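Local coordinates for protein putative polyphosphate kinase 2 (Pseudomonas aeruginosa PAO1, PDB 3CZP) that transfers phosphate from inorganic polyphosphate to AMP to give ADP, and less efficiently converts GMP to GDP, with magnesium as cofactor, at residues A[16-19]-A[20-24]; A[97-100]-A[101-104]; A[154-157]-A[158-162]; A[390-393]-A[394-398]. All coordinates share one frame; numbering follows the deposited sequence.

The four contacts are all local, each joining residues a few positions apart, and together they sample the two fused PPK2 domains. Interactions 1, 2 and 3 belong to the first domain, which seems to be catalytically inactive and might serve dimerization; interaction 4 lies in the second. Interactions 2 and 3 frame two strands of one parallel sheet, the former entering 103-107 and the latter leaving 148-155, with nearest atoms about 12 Å apart. Interaction 1, on the outlying helix 15-39, has its centre about 26 Å from that of interaction 3. Interactions 2 and 4 approach the junction between the domains from its two sides, their nearest atoms about 11 Å apart.

Interaction 1 of 4, residues A[16-19]-A[20-24]; sequences DTYE and KAVIE
A methyl group of Val22 sits squarely over the ring of Tyr18, one turn earlier on the same helix. Val22 CG2 lies 3.8 Å from the centroid of the Tyr18 ring and only 13° off the ring normal, a CH-pi contact over the middle of the face rather than at an edge. Among the ring atoms, Tyr18 CE1 and CZ come nearest to Val22 CG2, each at 3.8 Å. The first torsion of Tyr18 (chi1 173°) sets CG opposite the backbone N, and the ring stands out from the helix with one face turned to Val22; in Val22 (chi1 169°) it is CG1 that takes the position opposite N, and CG2, beside the backbone N, faces the ring. The same methyl also touches the backbone, with Val22 CG2 3.1 Å from Tyr18 O.

This is the i to i+4 pairing of an alpha helix, here near the start of helix 15-39 in the first PPK2 domain. The turn beneath is fixed by the bond from Val22 N to Tyr18 O, 2.9 Å long. Its neighbour from Ala21 N to Thr17 O measures 3.1 Å, whereas the one from Ile23 N to Glu19 O is weak.

Further out, Tyr18 and Val22 both pack on Trp66 of helix 56-66, and Tyr18 also meets Leu62. Helix 218-238 supplies Leu223 against Ala21 and Val22, and Arg219 against Tyr18. Thr17 OG1 is hydrogen-bonded back to Asp14 OD1.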
ATOM      1  N   ASP A  16     -15.833 -23.675  36.049  1.00 29.50           N
ATOM      2  CA  ASP A  16     -15.274 -22.878  37.125  1.00 29.30           C
ATOM      3  C   ASP A  16     -13.739 -22.736  37.020  1.00 28.35           C
ATOM      4  O   ASP A  16     -13.204 -21.666  37.250  1.00 26.04           O
ATOM      5  CB  ASP A  16     -15.730 -23.456  38.433  1.00 30.47           C
ATOM      6  CG  ASP A  16     -17.254 -23.448  38.548  1.00 32.85           C
ATOM      7  OD1 ASP A  16     -17.814 -22.356  38.796  1.00 35.73           O
ATOM      8  OD2 ASP A  16     -17.882 -24.508  38.340  1.00 36.51           O
ATOM      9  N   THR A  17     -13.042 -23.806  36.673  1.00 28.23           N
ATOM     10  CA  THR A  17     -11.594 -23.772  36.456  1.00 28.46           C
ATOM     11  C   THR A  17     -11.284 -22.816  35.271  1.00 28.59           C
ATOM     12  O   THR A  17     -10.329 -22.049  35.325  1.00 28.65           O
ATOM     13  CB  THR A  17     -11.071 -25.232  36.113  1.00 28.89           C
ATOM     14  OG1 THR A  17     -11.241 -26.092  37.222  1.00 28.67           O
ATOM     15  CG2 THR A  17      -9.595 -25.279  35.679  1.00 28.63           C
ATOM     16  N   TYR A  18     -12.084 -22.907  34.205  1.00 27.81           N
ATOM     17  CA  TYR A  18     -11.972 -22.078  33.019  1.00 28.60           C
ATOM     18  C   TYR A  18     -12.140 -20.581  33.347  1.00 29.70           C
ATOM     19  O   TYR A  18     -11.311 -19.767  32.953  1.00 30.01           O
ATOM     20  CB  TYR A  18     -13.064 -22.474  32.008  1.00 27.93           C
ATOM     21  CG  TYR A  18     -13.207 -21.586  30.767  1.00 27.11           C
ATOM     22  CD1 TYR A  18     -12.294 -21.668  29.696  1.00 26.70           C
ATOM     23  CD2 TYR A  18     -14.259 -20.695  30.662  1.00 25.67           C
ATOM     24  CE1 TYR A  18     -12.453 -20.874  28.531  1.00 26.47           C
ATOM     25  CE2 TYR A  18     -14.424 -19.868  29.533  1.00 25.44           C
ATOM     26  CZ  TYR A  18     -13.547 -19.991  28.465  1.00 29.43           C
ATOM     27  OH  TYR A  18     -13.708 -19.185  27.372  1.00 29.83           O
ATOM     28  N   GLU A  19     -13.232 -20.240  34.016  1.00 29.96           N
ATOM     29  CA  GLU A  19     -13.526 -18.854  34.268  1.00 31.81           C
ATOM     30  C   GLU A  19     -12.439 -18.217  35.119  1.00 31.39           C
ATOM     31  O   GLU A  19     -12.048 -17.075  34.849  1.00 32.13           O
ATOM     32  CB  GLU A  19     -14.883 -18.712  34.929  1.00 32.31           C
ATOM     33  CG  GLU A  19     -16.024 -19.020  33.972  1.00 35.45           C
ATOM     34  CD  GLU A  19     -17.391 -18.910  34.625  1.00 37.29           C
ATOM     35  OE1 GLU A  19     -17.489 -18.762  35.889  1.00 43.73           O
ATOM     36  OE2 GLU A  19     -18.380 -18.987  33.856  1.00 47.18           O
ATOM     37  N   LYS A  20     -12.003 -18.921  36.183  1.00 31.10           N
ATOM     38  CA  LYS A  20     -10.868 -18.462  36.991  1.00 30.19           C
ATOM     39  C   LYS A  20      -9.580 -18.195  36.146  1.00 29.09           C
ATOM     40  O   LYS A  20      -8.924 -17.151  36.258  1.00 29.05           O
ATOM     41  CB  LYS A  20     -10.574 -19.485  38.075  1.00 30.02           C
ATOM     42  CG  LYS A  20      -9.354 -19.170  38.886  1.00 31.57           C
ATOM     43  CD  LYS A  20      -9.234 -19.957  40.139  1.00 32.45           C
ATOM     44  CE  LYS A  20      -7.756 -20.090  40.511  1.00 36.58           C
ATOM     45  NZ  LYS A  20      -7.554 -20.778  41.808  1.00 36.60           N
ATOM     46  N   ALA A  21      -9.219 -19.159  35.326  1.00 28.33           N
ATOM     47  CA  ALA A  21      -8.016 -19.050  34.495  1.00 28.11           C
ATOM     48  C   ALA A  21      -8.109 -17.873  33.483  1.00 26.92           C
ATOM     49  O   ALA A  21      -7.139 -17.109  33.273  1.00 26.07           O
ATOM     50  CB  ALA A  21      -7.763 -20.368  33.812  1.00 27.29           C
ATOM     51  N   VAL A  22      -9.274 -17.733  32.868  1.00 26.12           N
ATOM     52  CA  VAL A  22      -9.494 -16.667  31.906  1.00 26.46           C
ATOM     53  C   VAL A  22      -9.299 -15.262  32.468  1.00 26.70           C
ATOM     54  O   VAL A  22      -8.846 -14.412  31.749  1.00 26.55           O
ATOM     55  CB  VAL A  22     -10.898 -16.769  31.251  1.00 26.42           C
ATOM     56  CG1 VAL A  22     -11.239 -15.526  30.456  1.00 25.19           C
ATOM     57  CG2 VAL A  22     -10.926 -17.956  30.409  1.00 26.17           C
ATOM     58  N   ILE A  23      -9.648 -15.020  33.725  1.00 26.82           N
ATOM     59  CA  ILE A  23      -9.523 -13.697  34.307  1.00 26.84           C
ATOM     60  C   ILE A  23      -8.074 -13.292  34.284  1.00 27.71           C
ATOM     61  O   ILE A  23      -7.746 -12.193  33.871  1.00 26.96           O
ATOM     62  CB  ILE A  23     -10.054 -13.624  35.801  1.00 26.32           C
ATOM     63  CG1 ILE A  23     -11.559 -13.881  35.873  1.00 25.19           C
ATOM     64  CG2 ILE A  23      -9.737 -12.255  36.451  1.00 26.50           C
ATOM     65  CD1 ILE A  23     -12.066 -14.042  37.317  1.00 26.12           C
ATOM     66  N   GLU A  24      -7.214 -14.224  34.686  1.00 29.04           N
ATOM     67  CA  GLU A  24      -5.774 -14.002  34.734  1.00 30.23           C
ATOM     68  C   GLU A  24      -5.196 -13.927  33.316  1.00 29.50           C
ATOM     69  O   GLU A  24      -4.399 -13.052  33.051  1.00 29.85           O
ATOM     70  CB  GLU A  24      -5.144 -15.149  35.512  1.00 30.56           C
ATOM     71  CG  GLU A  24      -3.673 -15.082  35.882  1.00 32.36           C
ATOM     72  CD  GLU A  24      -3.329 -16.262  36.860  1.00 34.73           C
ATOM     73  OE1 GLU A  24      -3.378 -17.435  36.415  1.00 42.34           O
ATOM     74  OE2 GLU A  24      -3.080 -16.019  38.078  1.00 41.74           O
TER

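Interaction 2 of 4, residues A[97-100]-A[101-104]; sequences LPPK and GRTG
Pro99 and Arg102 lie side by side and point the same way, bridging the ends of a type II beta turn. Their side chains meet through methylenes, Pro99 CG being 4.2 Å from Arg102 CD. CG of Arg102 stands beside its own backbone N (chi1 -74°), and the chain then bends at chi3 (61°), which brings CD alongside the proline ring while the guanidinium group turns to other partners. Arg102 N donates to Pro99 O at 3.0 Å, closing the turn. Gly101 takes the third turn position with a positive phi of 90°, a conformation in which a beta carbon would press against the carbonyl oxygen of Lys100.

Pro98 is placed differently: its CG and CB meet backbone, Pro98 CG lying 3.5 Å from Gly104 N, where the chain has already entered strand 103-107. Lys100 points away from this packing, and its NZ is hydrogen-bonded to Arg342 O in the second PPK2 domain.

The guanidinium of Arg102 forms a salt bridge through NE with Glu73 and a hydrogen bond through NH1 with Arg70 O, while the side chain packs on Pro333 of the second subunit. The turn thus divides its chemistry: the proline ring and the arginine methylenes supply a loose apolar contact, and the charged ends of Lys100 and Arg102 tie it to the second domain and to the chain at Arg70 and Glu73, where strand 72-76 begins.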
ATOM      1  N   LEU A  97       1.012  -8.865   5.556  1.00 21.09           N
ATOM      2  CA  LEU A  97       1.807  -9.155   6.729  1.00 20.75           C
ATOM      3  C   LEU A  97       1.647  -8.010   7.741  1.00 21.06           C
ATOM      4  O   LEU A  97       1.613  -6.846   7.338  1.00 21.39           O
ATOM      5  CB  LEU A  97       3.246  -9.463   6.368  1.00 21.88           C
ATOM      6  CG  LEU A  97       3.489 -10.682   5.492  1.00 23.35           C
ATOM      7  CD1 LEU A  97       4.968 -10.757   5.206  1.00 19.59           C
ATOM      8  CD2 LEU A  97       3.034 -12.057   6.089  1.00 19.39           C
ATOM      9  N   PRO A  98       1.531  -8.330   9.076  1.00 21.12           N
ATOM     10  CA  PRO A  98       1.409  -7.247  10.048  1.00 20.30           C
ATOM     11  C   PRO A  98       2.776  -6.701  10.360  1.00 20.33           C
ATOM     12  O   PRO A  98       3.723  -7.444  10.382  1.00 21.47           O
ATOM     13  CB  PRO A  98       0.866  -7.946  11.289  1.00 19.62           C
ATOM     14  CG  PRO A  98       1.313  -9.378  11.113  1.00 19.53           C
ATOM     15  CD  PRO A  98       1.594  -9.650   9.728  1.00 19.82           C
ATOM     16  N   PRO A  99       2.887  -5.395  10.577  1.00 20.75           N
ATOM     17  CA  PRO A  99       4.145  -4.764  10.924  1.00 19.14           C
ATOM     18  C   PRO A  99       4.650  -5.150  12.329  1.00 19.06           C
ATOM     19  O   PRO A  99       3.891  -5.612  13.203  1.00 19.42           O
ATOM     20  CB  PRO A  99       3.817  -3.268  10.844  1.00 20.93           C
ATOM     21  CG  PRO A  99       2.296  -3.179  10.859  1.00 22.99           C
ATOM     22  CD  PRO A  99       1.741  -4.480  10.485  1.00 20.40           C
ATOM     23  N   LYS A 100       5.900  -4.905  12.582  1.00 18.22           N
ATOM     24  CA  LYS A 100       6.424  -5.053  13.912  1.00 17.51           C
ATOM     25  C   LYS A 100       5.556  -4.398  14.942  1.00 16.74           C
ATOM     26  O   LYS A 100       5.057  -3.260  14.722  1.00 16.79           O
ATOM     27  CB  LYS A 100       7.837  -4.459  13.962  1.00 18.31           C
ATOM     28  CG  LYS A 100       8.807  -5.213  13.105  1.00 16.49           C
ATOM     29  CD  LYS A 100      10.163  -4.502  13.089  1.00 17.06           C
ATOM     30  CE  LYS A 100      11.133  -5.155  12.123  1.00 17.41           C
ATOM     31  NZ  LYS A 100      12.412  -4.418  12.137  1.00 19.57           N
ATOM     32  N   GLY A 101       5.312  -5.126  16.030  1.00 16.10           N
ATOM     33  CA  GLY A 101       4.531  -4.635  17.116  1.00 17.22           C
ATOM     34  C   GLY A 101       3.045  -4.930  16.981  1.00 17.88           C
ATOM     35  O   GLY A 101       2.317  -4.697  17.922  1.00 19.02           O
ATOM     36  N   ARG A 102       2.622  -5.549  15.884  1.00 17.45           N
ATOM     37  CA  ARG A 102       1.218  -5.934  15.694  1.00 17.90           C
ATOM     38  C   ARG A 102       1.051  -7.409  15.434  1.00 17.88           C
ATOM     39  O   ARG A 102       2.029  -8.127  15.223  1.00 17.40           O
ATOM     40  CB  ARG A 102       0.625  -5.050  14.631  1.00 16.97           C
ATOM     41  CG  ARG A 102       0.372  -3.677  15.142  1.00 19.64           C
ATOM     42  CD  ARG A 102      -0.294  -2.819  14.107  1.00 25.92           C
ATOM     43  NE  ARG A 102      -1.591  -3.399  13.729  1.00 30.59           N
ATOM     44  CZ  ARG A 102      -2.768  -2.948  14.133  1.00 31.00           C
ATOM     45  NH1 ARG A 102      -2.869  -1.831  14.866  1.00 33.93           N
ATOM     46  NH2 ARG A 102      -3.861  -3.595  13.773  1.00 29.09           N
ATOM     47  N   THR A 103      -0.214  -7.844  15.473  1.00 17.85           N
ATOM     48  CA  THR A 103      -0.620  -9.196  15.273  1.00 17.92           C
ATOM     49  C   THR A 103      -1.570  -9.242  14.078  1.00 17.90           C
ATOM     50  O   THR A 103      -2.484  -8.420  13.928  1.00 17.31           O
ATOM     51  CB  THR A 103      -1.396  -9.792  16.517  1.00 17.39           C
ATOM     52  OG1 THR A 103      -0.555  -9.772  17.662  1.00 20.11           O
ATOM     53  CG2 THR A 103      -1.949 -11.250  16.258  1.00 15.44           C
ATOM     54  N   GLY A 104      -1.335 -10.275  13.278  1.00 18.40           N
ATOM     55  CA  GLY A 104      -2.176 -10.609  12.142  1.00 20.11           C
ATOM     56  C   GLY A 104      -2.635 -12.035  12.310  1.00 19.84           C
ATOM     57  O   GLY A 104      -1.831 -12.916  12.634  1.00 20.49           O
TER

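Interaction 3 of 4, residues A[154-157]-A[158-162]; sequences FHLS and KKQLK
Ser157 and Gln160 bind each other in both directions, the reciprocal pattern of a capping box. The stronger half runs from Ser157 N to Gln160 OE1, 2.9 Å long and almost straight at 174°, with the donor tilted 18° from the plane of the amide. In return Gln160 N points at Ser157 OG, a weak bond of 3.3 Å. A further weak bond, from Ser157 OG to Gln160 OE1, spans 3.4 Å, so the amide oxygen is approached by both donors of the serine. Ser157, at the N-cap, holds OG between its backbone N and carbonyl carbon (chi1 68°), which turns the hydroxyl toward Gln160 N. The first helical turn is closed by Leu161 N, which donates to Ser157 O at 2.7 Å.

The other end of the glutamine amide is also held: NE2 is hydrogen-bonded to Glu214, so both ends of the group have partners and its rotation is probably well fixed. Around the polar centre the packing is looser. Leu156 crosses Gln160, their CB atoms 4.0 Å apart, and reaches Leu161 with a CD1 to CD1 distance of 4.4 Å.

Lys158 turns away from the cap to a salt bridge with Asp190 and a hydrogen bond with Ser186, both on helix 186-203, whose Tyr189 also packs on Leu161. The capping box therefore caps helix 158-163 just after strand 148-155 of the parallel sheet ends, with helix 186-203 alongside and Ala54, in the loop before helix 56-66, against Leu156.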
ATOM      1  N   PHE A 154      -7.176 -26.851  14.622  1.00 24.22           N
ATOM      2  CA  PHE A 154      -8.359 -27.182  15.382  1.00 24.84           C
ATOM      3  C   PHE A 154      -8.916 -28.513  14.896  1.00 26.03           C
ATOM      4  O   PHE A 154      -9.268 -28.649  13.703  1.00 26.78           O
ATOM      5  CB  PHE A 154      -9.408 -26.074  15.211  1.00 24.57           C
ATOM      6  CG  PHE A 154      -9.019 -24.781  15.883  1.00 25.20           C
ATOM      7  CD1 PHE A 154      -9.543 -24.433  17.121  1.00 27.53           C
ATOM      8  CD2 PHE A 154      -8.051 -23.947  15.321  1.00 25.04           C
ATOM      9  CE1 PHE A 154      -9.128 -23.282  17.767  1.00 27.98           C
ATOM     10  CE2 PHE A 154      -7.673 -22.753  15.960  1.00 24.73           C
ATOM     11  CZ  PHE A 154      -8.201 -22.434  17.162  1.00 24.49           C
ATOM     12  N   HIS A 155      -8.968 -29.497  15.792  1.00 26.19           N
ATOM     13  CA  HIS A 155      -9.274 -30.852  15.399  1.00 26.16           C
ATOM     14  C   HIS A 155     -10.609 -31.373  15.925  1.00 26.88           C
ATOM     15  O   HIS A 155     -10.981 -31.096  17.053  1.00 25.81           O
ATOM     16  CB  HIS A 155      -8.206 -31.803  15.924  1.00 25.75           C
ATOM     17  CG  HIS A 155      -8.260 -33.134  15.272  1.00 27.60           C
ATOM     18  ND1 HIS A 155      -8.167 -33.291  13.905  1.00 29.78           N
ATOM     19  CD2 HIS A 155      -8.450 -34.372  15.783  1.00 27.48           C
ATOM     20  CE1 HIS A 155      -8.258 -34.574  13.610  1.00 29.60           C
ATOM     21  NE2 HIS A 155      -8.440 -35.247  14.733  1.00 29.49           N
ATOM     22  N   LEU A 156     -11.260 -32.216  15.112  1.00 27.30           N
ATOM     23  CA  LEU A 156     -12.286 -33.121  15.588  1.00 28.15           C
ATOM     24  C   LEU A 156     -12.008 -34.446  14.949  1.00 29.02           C
ATOM     25  O   LEU A 156     -11.460 -34.517  13.855  1.00 29.06           O
ATOM     26  CB  LEU A 156     -13.697 -32.657  15.205  1.00 28.54           C
ATOM     27  CG  LEU A 156     -14.295 -31.342  15.732  1.00 26.51           C
ATOM     28  CD1 LEU A 156     -15.615 -31.037  14.975  1.00 24.90           C
ATOM     29  CD2 LEU A 156     -14.475 -31.379  17.256  1.00 25.18           C
ATOM     30  N   SER A 157     -12.374 -35.509  15.643  1.00 30.88           N
ATOM     31  CA  SER A 157     -12.357 -36.832  15.050  1.00 31.60           C
ATOM     32  C   SER A 157     -13.572 -36.987  14.167  1.00 32.59           C
ATOM     33  O   SER A 157     -14.522 -36.212  14.203  1.00 30.73           O
ATOM     34  CB  SER A 157     -12.286 -37.951  16.102  1.00 31.90           C
ATOM     35  OG  SER A 157     -13.476 -38.005  16.840  1.00 31.80           O
ATOM     36  N   LYS A 158     -13.515 -38.035  13.368  1.00 34.49           N
ATOM     37  CA  LYS A 158     -14.583 -38.321  12.433  1.00 36.55           C
ATOM     38  C   LYS A 158     -15.916 -38.415  13.156  1.00 36.94           C
ATOM     39  O   LYS A 158     -16.882 -37.793  12.732  1.00 37.83           O
ATOM     40  CB  LYS A 158     -14.270 -39.604  11.693  1.00 36.38           C
ATOM     41  CG  LYS A 158     -15.109 -39.832  10.464  1.00 36.29           C
ATOM     42  CD  LYS A 158     -14.533 -40.971   9.707  1.00 35.95           C
ATOM     43  CE  LYS A 158     -15.335 -41.316   8.435  1.00 38.17           C
ATOM     44  NZ  LYS A 158     -15.076 -40.405   7.287  1.00 36.47           N
ATOM     45  N   LYS A 159     -15.922 -39.184  14.253  1.00 38.03           N
ATOM     46  CA  LYS A 159     -17.071 -39.388  15.152  1.00 38.08           C
ATOM     47  C   LYS A 159     -17.576 -38.086  15.756  1.00 38.15           C
ATOM     48  O   LYS A 159     -18.780 -37.881  15.884  1.00 36.51           O
ATOM     49  CB  LYS A 159     -16.686 -40.329  16.307  1.00 38.17           C
ATOM     50  CG  LYS A 159     -17.185 -41.738  16.162  1.00 39.27           C
ATOM     51  CD  LYS A 159     -16.935 -42.584  17.432  1.00 39.21           C
ATOM     52  CE  LYS A 159     -16.697 -44.076  17.088  1.00 39.18           C
ATOM     53  NZ  LYS A 159     -17.433 -44.499  15.863  1.00 38.41           N
ATOM     54  N   GLN A 160     -16.639 -37.217  16.137  1.00 38.86           N
ATOM     55  CA  GLN A 160     -16.979 -35.914  16.733  1.00 39.14           C
ATOM     56  C   GLN A 160     -17.557 -35.013  15.643  1.00 39.83           C
ATOM     57  O   GLN A 160     -18.597 -34.427  15.834  1.00 40.42           O
ATOM     58  CB  GLN A 160     -15.751 -35.261  17.381  1.00 39.12           C
ATOM     59  CG  GLN A 160     -15.357 -35.817  18.778  1.00 39.10           C
ATOM     60  CD  GLN A 160     -13.964 -35.366  19.230  1.00 39.42           C
ATOM     61  OE1 GLN A 160     -13.109 -35.014  18.424  1.00 37.61           O
ATOM     62  NE2 GLN A 160     -13.747 -35.373  20.526  1.00 39.96           N
ATOM     63  N   LEU A 161     -16.895 -34.924  14.484  1.00 40.95           N
ATOM     64  CA  LEU A 161     -17.486 -34.230  13.320  1.00 41.45           C
ATOM     65  C   LEU A 161     -18.903 -34.729  13.010  1.00 42.04           C
ATOM     66  O   LEU A 161     -19.819 -33.946  12.846  1.00 42.29           O
ATOM     67  CB  LEU A 161     -16.604 -34.382  12.081  1.00 41.23           C
ATOM     68  CG  LEU A 161     -17.168 -33.696  10.828  1.00 41.64           C
ATOM     69  CD1 LEU A 161     -17.071 -32.178  10.959  1.00 44.52           C
ATOM     70  CD2 LEU A 161     -16.473 -34.181   9.568  1.00 41.15           C
ATOM     71  N   LYS A 162     -19.061 -36.039  12.929  1.00 43.24           N
ATOM     72  CA  LYS A 162     -20.357 -36.663  12.671  1.00 44.02           C
ATOM     73  C   LYS A 162     -21.514 -36.091  13.496  1.00 44.44           C
ATOM     74  O   LYS A 162     -22.609 -35.858  12.975  1.00 44.41           O
ATOM     75  CB  LYS A 162     -20.228 -38.170  12.917  1.00 45.21           C
ATOM     76  CG  LYS A 162     -19.322 -38.926  11.870  1.00 46.71           C
ATOM     77  CD  LYS A 162     -20.136 -39.888  10.963  1.00 48.03           C
ATOM     78  CE  LYS A 162     -19.237 -40.755  10.069  1.00 48.55           C
ATOM     79  NZ  LYS A 162     -18.847 -40.067   8.782  1.00 48.64           N
TER

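Interaction 4 of 4, residues A[390-393]-A[394-398]; sequences GEIN and DFEEQ
Side-chain contacts one turn apart, one of them bridged by water, link 390-393 to 394-398 within helix 382-402 of the second PPK2 domain. Ile392 and Glu396 run side by side in the same direction, and the isoleucine methyl Ile392 CG2 lies 3.5 Å from Glu396 OE2. Beside them a water donates to Asn393 OD1 and to Glu396 OE1, at 2.7 Å from each, spanning two oxygens that both accept a hydrogen from it. The amide of Asn393 is held at its other end too, ND2 being hydrogen-bonded to Arg459 O. Glu396, with CG beside its backbone N (chi1 -71°) and an extended chain, carries its carboxylate alongside Ile392 CG2 and the water.

These are i to i+3 and i to i+4 pairings on a regular alpha helix, carried by backbone bonds such as Glu396 N to Ile392 O, 2.8 Å. The buried carboxylate of Glu396 is well provided for: OE1 also forms a salt bridge with Lys408 of strand 404-412, and OE2 is hydrogen-bonded to Tyr368 OH and Trp367 NE1. Phe395 meets the ring of Trp367 edge-to-face. On another side of the helix Asp394 forms a salt bridge with Arg137, on helix 125-144 of the first domain.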
ATOM      1  N   GLY A 390      19.632 -17.974  -1.050  1.00 23.42           N
ATOM      2  CA  GLY A 390      18.558 -18.987  -1.192  1.00 23.64           C
ATOM      3  C   GLY A 390      17.186 -18.386  -1.203  1.00 22.98           C
ATOM      4  O   GLY A 390      16.321 -18.768  -1.977  1.00 25.00           O
ATOM      5  N   GLU A 391      16.972 -17.466  -0.280  1.00 22.38           N
ATOM      6  CA  GLU A 391      15.777 -16.600  -0.275  1.00 21.73           C
ATOM      7  C   GLU A 391      15.515 -15.885  -1.620  1.00 21.39           C
ATOM      8  O   GLU A 391      14.384 -15.846  -2.115  1.00 22.40           O
ATOM      9  CB  GLU A 391      15.919 -15.579   0.864  1.00 19.85           C
ATOM     10  CG  GLU A 391      15.735 -16.222   2.191  1.00 22.69           C
ATOM     11  CD  GLU A 391      16.022 -15.356   3.379  1.00 21.68           C
ATOM     12  OE1 GLU A 391      16.511 -14.211   3.234  1.00 23.74           O
ATOM     13  OE2 GLU A 391      15.696 -15.861   4.474  1.00 24.83           O
ATOM     14  N   ILE A 392      16.564 -15.311  -2.199  1.00 21.85           N
ATOM     15  CA  ILE A 392      16.433 -14.600  -3.468  1.00 22.11           C
ATOM     16  C   ILE A 392      16.014 -15.552  -4.584  1.00 22.14           C
ATOM     17  O   ILE A 392      15.137 -15.241  -5.390  1.00 21.80           O
ATOM     18  CB  ILE A 392      17.747 -13.903  -3.863  1.00 21.76           C
ATOM     19  CG1 ILE A 392      17.960 -12.647  -3.016  1.00 20.28           C
ATOM     20  CG2 ILE A 392      17.741 -13.558  -5.345  1.00 22.60           C
ATOM     21  CD1 ILE A 392      19.352 -12.064  -3.129  1.00 19.79           C
ATOM     22  N   ASN A 393      16.653 -16.716  -4.614  1.00 22.46           N
ATOM     23  CA  ASN A 393      16.372 -17.739  -5.590  1.00 23.03           C
ATOM     24  C   ASN A 393      14.975 -18.258  -5.475  1.00 23.29           C
ATOM     25  O   ASN A 393      14.281 -18.447  -6.520  1.00 23.16           O
ATOM     26  CB  ASN A 393      17.397 -18.889  -5.475  1.00 23.71           C
ATOM     27  CG  ASN A 393      18.757 -18.527  -6.004  1.00 22.59           C
ATOM     28  OD1 ASN A 393      18.914 -17.630  -6.846  1.00 23.96           O
ATOM     29  ND2 ASN A 393      19.771 -19.255  -5.523  1.00 23.80           N
ATOM     30  N   ASP A 394      14.506 -18.412  -4.222  1.00 24.26           N
ATOM     31  CA  ASP A 394      13.124 -18.879  -4.010  1.00 25.43           C
ATOM     32  C   ASP A 394      12.138 -17.802  -4.525  1.00 23.50           C
ATOM     33  O   ASP A 394      11.179 -18.103  -5.201  1.00 21.44           O
ATOM     34  CB  ASP A 394      12.784 -19.227  -2.548  1.00 25.85           C
ATOM     35  CG  ASP A 394      13.621 -20.408  -1.960  1.00 32.15           C
ATOM     36  OD1 ASP A 394      14.209 -21.271  -2.700  1.00 36.77           O
ATOM     37  OD2 ASP A 394      13.678 -20.462  -0.700  1.00 35.09           O
ATOM     38  N   PHE A 395      12.413 -16.550  -4.193  1.00 23.72           N
ATOM     39  CA  PHE A 395      11.669 -15.383  -4.714  1.00 23.71           C
ATOM     40  C   PHE A 395      11.575 -15.355  -6.229  1.00 22.92           C
ATOM     41  O   PHE A 395      10.501 -15.282  -6.812  1.00 23.55           O
ATOM     42  CB  PHE A 395      12.388 -14.125  -4.188  1.00 24.55           C
ATOM     43  CG  PHE A 395      11.814 -12.795  -4.637  1.00 24.19           C
ATOM     44  CD1 PHE A 395      10.456 -12.580  -4.717  1.00 27.29           C
ATOM     45  CD2 PHE A 395      12.661 -11.764  -4.984  1.00 26.03           C
ATOM     46  CE1 PHE A 395       9.928 -11.309  -5.096  1.00 26.63           C
ATOM     47  CE2 PHE A 395      12.122 -10.505  -5.395  1.00 26.77           C
ATOM     48  CZ  PHE A 395      10.774 -10.282  -5.427  1.00 25.34           C
ATOM     49  N   GLU A 396      12.723 -15.464  -6.876  1.00 22.79           N
ATOM     50  CA  GLU A 396      12.809 -15.419  -8.329  1.00 23.62           C
ATOM     51  C   GLU A 396      12.128 -16.585  -8.991  1.00 23.67           C
ATOM     52  O   GLU A 396      11.573 -16.442 -10.075  1.00 24.12           O
ATOM     53  CB  GLU A 396      14.263 -15.291  -8.797  1.00 22.77           C
ATOM     54  CG  GLU A 396      14.782 -13.887  -8.474  1.00 22.50           C
ATOM     55  CD  GLU A 396      16.235 -13.665  -8.830  1.00 22.48           C
ATOM     56  OE1 GLU A 396      16.877 -14.571  -9.410  1.00 21.53           O
ATOM     57  OE2 GLU A 396      16.716 -12.566  -8.493  1.00 20.93           O
ATOM     58  N   GLU A 397      12.168 -17.733  -8.319  1.00 25.12           N
ATOM     59  CA  GLU A 397      11.441 -18.920  -8.777  1.00 25.76           C
ATOM     60  C   GLU A 397       9.944 -18.762  -8.692  1.00 24.78           C
ATOM     61  O   GLU A 397       9.243 -19.221  -9.587  1.00 22.88           O
ATOM     62  CB  GLU A 397      11.883 -20.127  -7.979  1.00 25.97           C
ATOM     63  CG  GLU A 397      11.120 -21.366  -8.242  1.00 29.96           C
ATOM     64  CD  GLU A 397      11.585 -22.529  -7.354  1.00 30.83           C
ATOM     65  OE1 GLU A 397      11.351 -22.469  -6.109  1.00 33.61           O
ATOM     66  OE2 GLU A 397      12.191 -23.468  -7.929  1.00 35.99           O
ATOM     67  N   GLN A 398       9.454 -18.163  -7.596  1.00 24.54           N
ATOM     68  CA  GLN A 398       8.029 -17.819  -7.460  1.00 25.16           C
ATOM     69  C   GLN A 398       7.594 -16.935  -8.647  1.00 24.31           C
ATOM     70  O   GLN A 398       6.531 -17.113  -9.213  1.00 24.95           O
ATOM     71  CB  GLN A 398       7.712 -17.096  -6.119  1.00 24.51           C
ATOM     72  CG  GLN A 398       7.837 -17.879  -4.757  1.00 29.93           C
ATOM     73  CD  GLN A 398       6.827 -19.037  -4.653  1.00 34.27           C
ATOM     74  OE1 GLN A 398       7.232 -20.211  -4.611  1.00 39.05           O
ATOM     75  NE2 GLN A 398       5.512 -18.716  -4.616  1.00 31.83           N
TER
HETATM   76  O   HOH W   1      17.544 -17.168  -9.168  1.00 26.32           O